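Local coordinates for protein-glutaminase (Chryseobacterium proteolyticum, PDB 2ZK9), which hydrolyses the side-chain amide of glutamine residues in proteins, deamidating them to glutamate with release of ammonia, at residues E61-G67 with V131-T137. Residues are numbered along the deposited sequence; the frame is centred on the assembly and turned at random.
Sequences EKQFVYG and VSSYANT
Gln63 and Asn136 cross on one face of an antiparallel strand pair, their amide planes nearly coplanar, 19° apart. Gln63 NE2 donates in the carbonyl plane, on a lone pair of Asn136 OD1, at 2.8 Å; its second bond goes to Asp114, while OE1 accepts from Arg118, both in helix 114-120. With CG anti to the backbone N (chi1 -173°), the extended Gln63 chain also brings its amide obliquely beside the Tyr134 ring, in one of that ring's two conformers. Cutting Gln63 back to an alanine would probably leave Asn136 OD1 without this donor and take one amide partner from Asp114 and from Arg118. On the other face packing is tight: the buried Phe64 ring turns its edge to buried Thr137, CE2 3.5 Å from OG1, and both touch Arg144. By contrast, the Glu61 margin is loose and watery: one water donates to Glu61 OE2 and accepts from Asn136 ND2, while OE1 pairs with Lys99. Between the strands the backbone bonds are regular, Phe64 N to Ala135 O at 2.9 Å and 170°, until Tyr66 O receives Ser132 N (2.8 Å) and, weakly, Ser133 N. Strand 130-138 thus adds to strand 61-66, itself paired with strand 82-91, as antiparallel sheet interrupted near Gly67 by a classic beta bulge, Ser132 and Ser133 opposite Tyr66.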
# COMPACT_ATOMS: atom_id res chain seq x y z
N GLU A 61 -4.67 -7.73 -6.44
CA GLU A 61 -4.02 -8.54 -5.41
C GLU A 61 -3.39 -7.67 -4.38
O GLU A 61 -3.21 -6.43 -4.57
CB GLU A 61 -2.96 -9.44 -6.08
CG GLU A 61 -3.60 -10.58 -6.90
CD GLU A 61 -2.55 -11.27 -7.71
OE1 GLU A 61 -2.10 -10.72 -8.75
OE2 GLU A 61 -2.07 -12.38 -7.28
N LYS A 62 -2.94 -8.24 -3.28
CA LYS A 62 -1.95 -7.66 -2.38
C LYS A 62 -0.64 -8.38 -2.63
O LYS A 62 -0.64 -9.58 -2.88
CB LYS A 62 -2.32 -7.80 -0.92
CG LYS A 62 -3.63 -7.20 -0.47
CD LYS A 62 -3.65 -5.68 -0.50
CE LYS A 62 -5.00 -5.09 -0.22
NZ LYS A 62 -5.47 -5.53 1.11
N GLN A 63 0.47 -7.67 -2.47
CA GLN A 63 1.74 -8.35 -2.25
C GLN A 63 2.23 -7.97 -0.85
O GLN A 63 2.29 -6.78 -0.51
CB GLN A 63 2.80 -8.01 -3.29
CG GLN A 63 4.06 -8.86 -3.13
CD GLN A 63 5.03 -8.78 -4.27
OE1 GLN A 63 6.11 -8.19 -4.16
NE2 GLN A 63 4.64 -9.31 -5.43
N PHE A 64 2.55 -8.99 -0.06
CA PHE A 64 3.17 -8.87 1.23
C PHE A 64 4.63 -9.22 1.12
O PHE A 64 4.96 -10.24 0.52
CB PHE A 64 2.51 -9.78 2.26
CG PHE A 64 1.09 -9.41 2.59
CD1 PHE A 64 0.79 -8.60 3.67
CD2 PHE A 64 0.02 -9.86 1.82
CE1 PHE A 64 -0.49 -8.21 3.97
CE2 PHE A 64 -1.28 -9.47 2.10
CZ PHE A 64 -1.55 -8.64 3.19
N VAL A 65 5.51 -8.41 1.71
CA VAL A 65 6.93 -8.73 1.76
C VAL A 65 7.35 -8.71 3.22
O VAL A 65 6.85 -7.89 3.99
CB VAL A 65 7.74 -7.73 0.87
CG1 VAL A 65 7.58 -6.29 1.26
CG2 VAL A 65 9.22 -8.11 0.88
N TYR A 66 8.22 -9.61 3.60
CA TYR A 66 8.60 -9.84 4.96
C TYR A 66 10.13 -9.87 5.10
O TYR A 66 10.79 -10.33 4.19
CB TYR A 66 8.09 -11.20 5.47
CG TYR A 66 6.61 -11.43 5.24
CD1 TYR A 66 5.67 -11.12 6.20
CD2 TYR A 66 6.17 -11.96 4.05
CE1 TYR A 66 4.30 -11.32 5.97
CE2 TYR A 66 4.83 -12.17 3.83
CZ TYR A 66 3.90 -11.85 4.79
OH TYR A 66 2.56 -12.12 4.52
N GLY A 67 10.65 -9.38 6.23
CA GLY A 67 12.08 -9.47 6.43
C GLY A 67 12.59 -8.47 7.40
O GLY A 67 11.83 -7.93 8.19
N VAL A 131 15.11 -9.30 2.48
CA VAL A 131 13.80 -9.94 2.32
C VAL A 131 13.90 -11.41 2.72
O VAL A 131 14.76 -12.11 2.22
CB VAL A 131 13.29 -9.82 0.88
CG1 VAL A 131 12.04 -10.65 0.66
CG2 VAL A 131 13.04 -8.36 0.47
N SER A 132 13.04 -11.84 3.63
CA SER A 132 12.98 -13.24 4.02
C SER A 132 11.97 -14.00 3.16
O SER A 132 12.20 -15.17 2.81
CB SER A 132 12.61 -13.46 5.47
OG SER A 132 11.42 -12.79 5.83
N SER A 133 10.85 -13.39 2.76
CA SER A 133 9.89 -14.02 1.87
C SER A 133 8.95 -12.93 1.33
O SER A 133 8.92 -11.82 1.82
CB SER A 133 9.02 -15.08 2.58
OG SER A 133 8.18 -14.51 3.54
N TYR A 134 8.16 -13.31 0.33
CA TYR A 134 7.06 -12.46 -0.14
C TYR A 134 5.95 -13.35 -0.64
O TYR A 134 6.19 -14.53 -0.98
CB TYR A 134 7.46 -11.43 -1.19
CG TYR A 134 7.68 -11.94 -2.57
CD1 TYR A 134 8.93 -12.47 -2.90
CD2 TYR A 134 6.71 -11.93 -3.56
CE1 TYR A 134 9.17 -12.95 -4.15
CE2 TYR A 134 6.94 -12.41 -4.84
CZ TYR A 134 8.21 -12.93 -5.13
OH TYR A 134 8.52 -13.42 -6.35
N ALA A 135 4.74 -12.85 -0.67
CA ALA A 135 3.59 -13.65 -1.11
C ALA A 135 2.54 -12.71 -1.70
O ALA A 135 2.29 -11.64 -1.16
CB ALA A 135 3.01 -14.37 0.08
N ASN A 136 1.89 -13.17 -2.74
CA ASN A 136 0.73 -12.50 -3.29
C ASN A 136 -0.52 -13.11 -2.73
O ASN A 136 -0.57 -14.32 -2.52
CB ASN A 136 0.66 -12.63 -4.81
CG ASN A 136 1.84 -11.91 -5.47
OD1 ASN A 136 2.41 -10.97 -4.93
ND2 ASN A 136 2.14 -12.33 -6.66
N THR A 137 -1.54 -12.30 -2.48
CA THR A 137 -2.83 -12.76 -2.04
C THR A 137 -3.91 -12.09 -2.86
O THR A 137 -3.71 -11.06 -3.48
CB THR A 137 -3.11 -12.47 -0.56
OG1 THR A 137 -3.28 -11.05 -0.37
CG2 THR A 137 -1.97 -12.90 0.35
O HOH W 1 -0.14 -13.79 -8.03